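Local atomic coordinates of carbohydrate deacetylase Agd3 (Neosartorya fumigata, PDB entry 6NWZ), a protein that probably removes N-acetyl groups from the secreted exopolysaccharide galactosaminogalactan and is required for biofilm formation by the fungus. Residues A[275-280]-A[549-554]; A[651-656]-A[665-670]. All coordinates share one frame; numbering follows the deposited sequence.

Contacts 1 and 2 lie in different parts of Agd3 and follow one another along the chain, the first closing before the second opens. Their centres are about 44 Å apart, their nearest atoms about 26 Å, and they do not touch. Contact 1 brings together two parts of the deacetylase domain that are 269 residues apart at their closest ends: 275-280, which opens helix 275-289, and the loop segment 549-554 after strand 542-546, one end of which lies near the zinc-binding His546. Contact 2 is local, a beta hairpin away from the annotated sites. One is a helix-to-loop contact in the deacetylase domain, the other a strand-to-strand contact in the C-terminal domain.

Contact 1 (A[275-280]-A[549-554]); sequences VEDMNG and NLRNAD
Asp277 grips the loop through one carboxylate oxygen: OD1 accepts hydrogen bonds from the backbone N of Ala553 at 2.7 Å and the backbone N of Asn552 at 3.0 Å. The first N-H arrives nearly in line with the C-O bond, the second from above the carboxylate plane, so two consecutive amides converge on a single buried acid. The Asn552 side chain answers in the other direction, its ND2 giving a nearly straight bond (172°) to Asp277 O at 2.8 Å. The same ND2 also donates to Leu550 O at 2.9 Å; both acceptors lie in the amide plane, which fixes the rotation of the amide. Chi1 of 70°, with CG between the backbone N and the carbonyl carbon, folds this side chain back over its own loop. Asp554 OD1 comes within 3.9 Å of Asp277 OD1, but its carboxylate is paired with Arg551, whose NH2 meets Asp554 OD2 at 2.7 Å; Arg551 NH1 reaches on to Asp501. Around these bonds, Ala553 CB packs on Glu276 CB at 3.7 Å, and Met278, bent at chi2 and chi3, brings SD against Leu550 CD1. Within the deacetylase domain, the contact thus ties the start of helix 275-289 to the loop following strand 542-546, which carries the zinc-binding His546; helix 369-375 packs on Met278 and helix 569-584 on Leu550 and Asn552.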
loop_
_atom_site.group_PDB
_atom_site.type_symbol
_atom_site.label_atom_id
_atom_site.label_comp_id
_atom_site.label_asym_id
_atom_site.label_seq_id
_atom_site.Cartn_x
_atom_site.Cartn_y
_atom_site.Cartn_z
ATOM N N VAL A 275 -20.830 5.969 23.295
ATOM C CA VAL A 275 -20.965 7.283 22.673
ATOM C C VAL A 275 -19.811 8.191 23.082
ATOM O O VAL A 275 -19.293 8.962 22.265
ATOM C CB VAL A 275 -22.331 7.900 23.025
ATOM C CG1 VAL A 275 -22.363 9.378 22.675
ATOM C CG2 VAL A 275 -23.452 7.154 22.303
ATOM N N GLU A 276 -19.383 8.116 24.346
ATOM C CA GLU A 276 -18.248 8.926 24.782
ATOM C C GLU A 276 -16.978 8.523 24.042
ATOM O O GLU A 276 -16.194 9.383 23.621
ATOM C CB GLU A 276 -18.054 8.801 26.295
ATOM C CG GLU A 276 -19.233 9.285 27.140
ATOM C CD GLU A 276 -20.374 8.275 27.223
ATOM O OE1 GLU A 276 -20.175 7.103 26.835
ATOM O OE2 GLU A 276 -21.473 8.656 27.679
ATOM N N ASP A 277 -16.764 7.215 23.874
ATOM C CA ASP A 277 -15.642 6.727 23.076
ATOM C C ASP A 277 -15.658 7.337 21.681
ATOM O O ASP A 277 -14.643 7.860 21.204
ATOM C CB ASP A 277 -15.689 5.200 22.983
ATOM C CG ASP A 277 -15.217 4.513 24.249
ATOM O OD1 ASP A 277 -14.227 4.977 24.850
ATOM O OD2 ASP A 277 -15.835 3.500 24.638
ATOM N N MET A 278 -16.815 7.278 21.013
ATOM C CA MET A 278 -16.909 7.758 19.639
ATOM C C MET A 278 -16.723 9.269 19.546
ATOM O O MET A 278 -16.147 9.757 18.568
ATOM C CB MET A 278 -18.251 7.339 19.028
ATOM C CG MET A 278 -18.379 5.839 18.738
ATOM S SD MET A 278 -17.031 5.130 17.753
ATOM C CE MET A 278 -16.898 6.320 16.427
ATOM N N ASN A 279 -17.189 10.023 20.546
ATOM C CA ASN A 279 -16.938 11.462 20.548
ATOM C C ASN A 279 -15.446 11.758 20.615
ATOM O O ASN A 279 -14.973 12.736 20.022
ATOM C CB ASN A 279 -17.670 12.127 21.713
ATOM C CG ASN A 279 -19.124 12.408 21.399
ATOM O OD1 ASN A 279 -19.480 12.668 20.249
ATOM N ND2 ASN A 279 -19.976 12.349 22.419
ATOM N N GLY A 280 -14.687 10.925 21.330
ATOM C CA GLY A 280 -13.245 11.092 21.349
ATOM C C GLY A 280 -12.614 10.833 19.994
ATOM O O GLY A 280 -11.717 11.567 19.564
ATOM N N ASN A 549 -11.019 -1.752 19.579
ATOM C CA ASN A 549 -9.763 -1.008 19.533
ATOM C C ASN A 549 -9.951 0.496 19.696
ATOM O O ASN A 549 -8.956 1.206 19.880
ATOM C CB ASN A 549 -9.025 -1.273 18.215
ATOM C CG ASN A 549 -8.815 -2.753 17.941
ATOM O OD1 ASN A 549 -8.732 -3.173 16.787
ATOM N ND2 ASN A 549 -8.727 -3.548 19.001
ATOM N N LEU A 550 -11.181 0.999 19.621
ATOM C CA LEU A 550 -11.430 2.432 19.708
ATOM C C LEU A 550 -11.657 2.909 21.136
ATOM O O LEU A 550 -11.951 4.092 21.339
ATOM C CB LEU A 550 -12.638 2.814 18.841
ATOM C CG LEU A 550 -12.647 2.401 17.366
ATOM C CD1 LEU A 550 -13.765 3.114 16.627
ATOM C CD2 LEU A 550 -11.319 2.676 16.698
ATOM N N ARG A 551 -11.526 2.025 22.125
ATOM C CA ARG A 551 -11.778 2.404 23.509
ATOM C C ARG A 551 -10.795 3.480 23.946
ATOM O O ARG A 551 -9.581 3.257 23.959
ATOM C CB ARG A 551 -11.668 1.187 24.427
ATOM C CG ARG A 551 -12.180 1.461 25.829
ATOM C CD ARG A 551 -11.589 0.506 26.844
ATOM N NE ARG A 551 -12.242 0.636 28.142
ATOM C CZ ARG A 551 -12.919 -0.338 28.739
ATOM N NH1 ARG A 551 -13.021 -1.530 28.167
ATOM N NH2 ARG A 551 -13.484 -0.126 29.918
ATOM N N ASN A 552 -11.321 4.646 24.306
ATOM C CA ASN A 552 -10.494 5.778 24.718
ATOM C C ASN A 552 -11.096 6.617 25.839
ATOM O O ASN A 552 -10.335 7.180 26.634
ATOM C CB ASN A 552 -10.216 6.696 23.510
ATOM C CG ASN A 552 -11.455 7.447 23.047
ATOM O OD1 ASN A 552 -11.706 8.574 23.475
ATOM N ND2 ASN A 552 -12.232 6.827 22.166
ATOM N N ALA A 553 -12.423 6.714 25.949
ATOM C CA ALA A 553 -13.030 7.667 26.872
ATOM C C ALA A 553 -12.637 7.397 28.318
ATOM O O ALA A 553 -12.578 8.330 29.124
ATOM C CB ALA A 553 -14.550 7.645 26.729
ATOM N N ASP A 554 -12.356 6.140 28.665
ATOM C CA ASP A 554 -12.143 5.760 30.056
ATOM C C ASP A 554 -10.838 4.997 30.255
ATOM O O ASP A 554 -10.721 4.223 31.209
ATOM C CB ASP A 554 -13.320 4.922 30.564
ATOM C CG ASP A 554 -13.523 3.642 29.760
ATOM O OD1 ASP A 554 -13.638 3.710 28.517
ATOM O OD2 ASP A 554 -13.567 2.559 30.378
#

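Contact 2 (A[651-656]-A[665-670])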
loop_
_atom_site.group_PDB
_atom_site.type_symbol
_atom_site.label_atom_id
_atom_site.label_comp_id
_atom_site.label_asym_id
_atom_site.label_seq_id
_atom_site.Cartn_x
_atom_site.Cartn_y
_atom_site.Cartn_z
ATOM N N GLN A 651 -5.446 19.063 -22.169
ATOM C CA GLN A 651 -6.257 18.531 -23.268
ATOM C C GLN A 651 -7.569 17.926 -22.769
ATOM O O GLN A 651 -8.051 16.923 -23.300
ATOM C CB GLN A 651 -5.467 17.513 -24.090
ATOM C CG GLN A 651 -4.194 18.075 -24.696
ATOM C CD GLN A 651 -3.441 17.052 -25.519
ATOM O OE1 GLN A 651 -3.993 16.018 -25.899
ATOM N NE2 GLN A 651 -2.173 17.332 -25.799
ATOM N N GLY A 652 -8.152 18.545 -21.745
ATOM C CA GLY A 652 -9.442 18.109 -21.248
ATOM C C GLY A 652 -9.467 16.737 -20.616
ATOM O O GLY A 652 -10.542 16.145 -20.495
ATOM N N TYR A 653 -8.319 16.206 -20.213
ATOM C CA TYR A 653 -8.277 14.937 -19.505
ATOM C C TYR A 653 -8.344 15.177 -17.999
ATOM O O TYR A 653 -8.169 16.297 -17.512
ATOM C CB TYR A 653 -7.010 14.158 -19.865
ATOM C CG TYR A 653 -6.923 13.733 -21.314
ATOM C CD1 TYR A 653 -7.622 12.627 -21.776
ATOM C CD2 TYR A 653 -6.130 14.430 -22.216
ATOM C CE1 TYR A 653 -7.541 12.229 -23.098
ATOM C CE2 TYR A 653 -6.043 14.040 -23.543
ATOM C CZ TYR A 653 -6.751 12.939 -23.977
ATOM O OH TYR A 653 -6.672 12.543 -25.295
ATOM N N ALA A 654 -8.597 14.103 -17.253
ATOM C CA ALA A 654 -8.670 14.207 -15.802
ATOM C C ALA A 654 -7.270 14.329 -15.214
ATOM O O ALA A 654 -6.376 13.546 -15.546
ATOM C CB ALA A 654 -9.388 12.993 -15.219
ATOM N N THR A 655 -7.077 15.313 -14.343
ATOM C CA THR A 655 -5.772 15.591 -13.764
ATOM C C THR A 655 -5.818 15.414 -12.252
ATOM O O THR A 655 -6.883 15.301 -11.642
ATOM C CB THR A 655 -5.293 17.008 -14.104
ATOM O OG1 THR A 655 -6.142 17.966 -13.463
ATOM C CG2 THR A 655 -5.314 17.230 -15.611
ATOM N N GLU A 656 -4.633 15.411 -11.652
ATOM C CA GLU A 656 -4.502 15.129 -10.226
ATOM C C GLU A 656 -3.177 15.710 -9.765
ATOM O O GLU A 656 -2.131 15.384 -10.337
ATOM C CB GLU A 656 -4.567 13.621 -9.976
ATOM C CG GLU A 656 -4.864 13.205 -8.548
ATOM C CD GLU A 656 -5.117 11.708 -8.427
ATOM O OE1 GLU A 656 -5.110 11.011 -9.466
ATOM O OE2 GLU A 656 -5.327 11.226 -7.294
ATOM N N VAL A 665 -1.724 13.082 -15.125
ATOM C CA VAL A 665 -2.735 13.252 -16.163
ATOM C C VAL A 665 -3.226 11.867 -16.566
ATOM O O VAL A 665 -2.429 11.013 -16.981
ATOM C CB VAL A 665 -2.184 14.024 -17.373
ATOM C CG1 VAL A 665 -3.230 14.121 -18.472
ATOM C CG2 VAL A 665 -1.726 15.410 -16.954
ATOM N N TRP A 666 -4.534 11.638 -16.432
ATOM C CA TRP A 666 -5.154 10.369 -16.814
ATOM C C TRP A 666 -5.569 10.472 -18.277
ATOM O O TRP A 666 -6.598 11.067 -18.606
ATOM C CB TRP A 666 -6.333 10.045 -15.899
ATOM C CG TRP A 666 -5.898 9.802 -14.481
ATOM C CD1 TRP A 666 -5.864 10.715 -13.466
ATOM C CD2 TRP A 666 -5.399 8.575 -13.932
ATOM N NE1 TRP A 666 -5.385 10.129 -12.315
ATOM C CE2 TRP A 666 -5.093 8.816 -12.576
ATOM C CE3 TRP A 666 -5.184 7.295 -14.453
ATOM C CZ2 TRP A 666 -4.586 7.823 -11.736
ATOM C CZ3 TRP A 666 -4.682 6.310 -13.615
ATOM C CH2 TRP A 666 -4.388 6.580 -12.274
ATOM N N VAL A 667 -4.758 9.888 -19.156
ATOM C CA VAL A 667 -4.928 10.031 -20.598
ATOM C C VAL A 667 -5.789 8.888 -21.118
ATOM O O VAL A 667 -5.393 7.719 -21.051
ATOM C CB VAL A 667 -3.570 10.061 -21.311
ATOM C CG1 VAL A 667 -3.756 10.419 -22.777
ATOM C CG2 VAL A 667 -2.642 11.043 -20.621
ATOM N N GLN A 668 -6.958 9.228 -21.656
ATOM C CA GLN A 668 -7.887 8.244 -22.201
ATOM C C GLN A 668 -7.554 8.012 -23.672
ATOM O O GLN A 668 -7.792 8.882 -24.515
ATOM C CB GLN A 668 -9.329 8.716 -22.031
ATOM C CG GLN A 668 -10.370 7.659 -22.372
ATOM C CD GLN A 668 -10.225 6.407 -21.527
ATOM O OE1 GLN A 668 -10.374 6.446 -20.305
ATOM N NE2 GLN A 668 -9.925 5.288 -22.176
ATOM N N LEU A 669 -7.005 6.838 -23.978
ATOM C CA LEU A 669 -6.684 6.473 -25.350
ATOM C C LEU A 669 -7.907 5.867 -26.026
ATOM O O LEU A 669 -8.627 5.062 -25.428
ATOM C CB LEU A 669 -5.515 5.488 -25.393
ATOM C CG LEU A 669 -4.182 5.982 -24.828
ATOM C CD1 LEU A 669 -3.079 4.965 -25.081
ATOM C CD2 LEU A 669 -3.814 7.336 -25.415
ATOM N N SER A 670 -8.134 6.262 -27.286
ATOM C CA SER A 670 -9.334 5.847 -28.004
ATOM C C SER A 670 -9.043 5.420 -29.437
ATOM O O SER A 670 -9.968 5.373 -30.257
ATOM C CB SER A 670 -10.370 6.972 -28.022
ATOM O OG SER A 670 -10.651 7.423 -26.711
#
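Tyr653 and Val667 meet over a ring face: Val667 CG1 stands 4.2 Å from the centroid of the tyrosine ring, 16° off its normal, a CH-pi contact displaced toward the CZ side of the ring. Chi1 of -64°, with CG beside the backbone N, swings the ring along strand 663-667 toward Gln668, whose backbone N lies 3.4 Å from Tyr653 CE1. Nearer the backbone, Tyr653 CB rests 4.0 Å from Val665 CG1. Val665 also turns CG2 toward Thr655 CG2, the two residues forming an antiparallel non-hydrogen-bonded pair with both side chains on one face. The other face carries Ala654 and Trp666, whose CB atoms are 4.3 Å apart. In the backbone, Trp666 N donates to Ala654 O at 2.8 Å. At the polar edge, Trp666 NE1 donates to Glu656 OE1 at 3.0 Å in a nearly straight bond. The oxygen sits at the indole edge, in the ring plane, although the carboxylate is turned 33° from the indole. The extended glutamate chain spans the hairpin to get there, and its OE2 forms a salt bridge with Arg247, so both oxygens have a partner and the bridge may favour the charged form. The contact joins the two strands of a beta hairpin, 654-656 and 663-667, in a three-stranded antiparallel sheet of the C-terminal domain; 663-667 is the central strand, and 654-656 and 639-643 lie outermost. Val674 and Phe676 of strand 674-683 pack against Tyr653 and Val667 respectively.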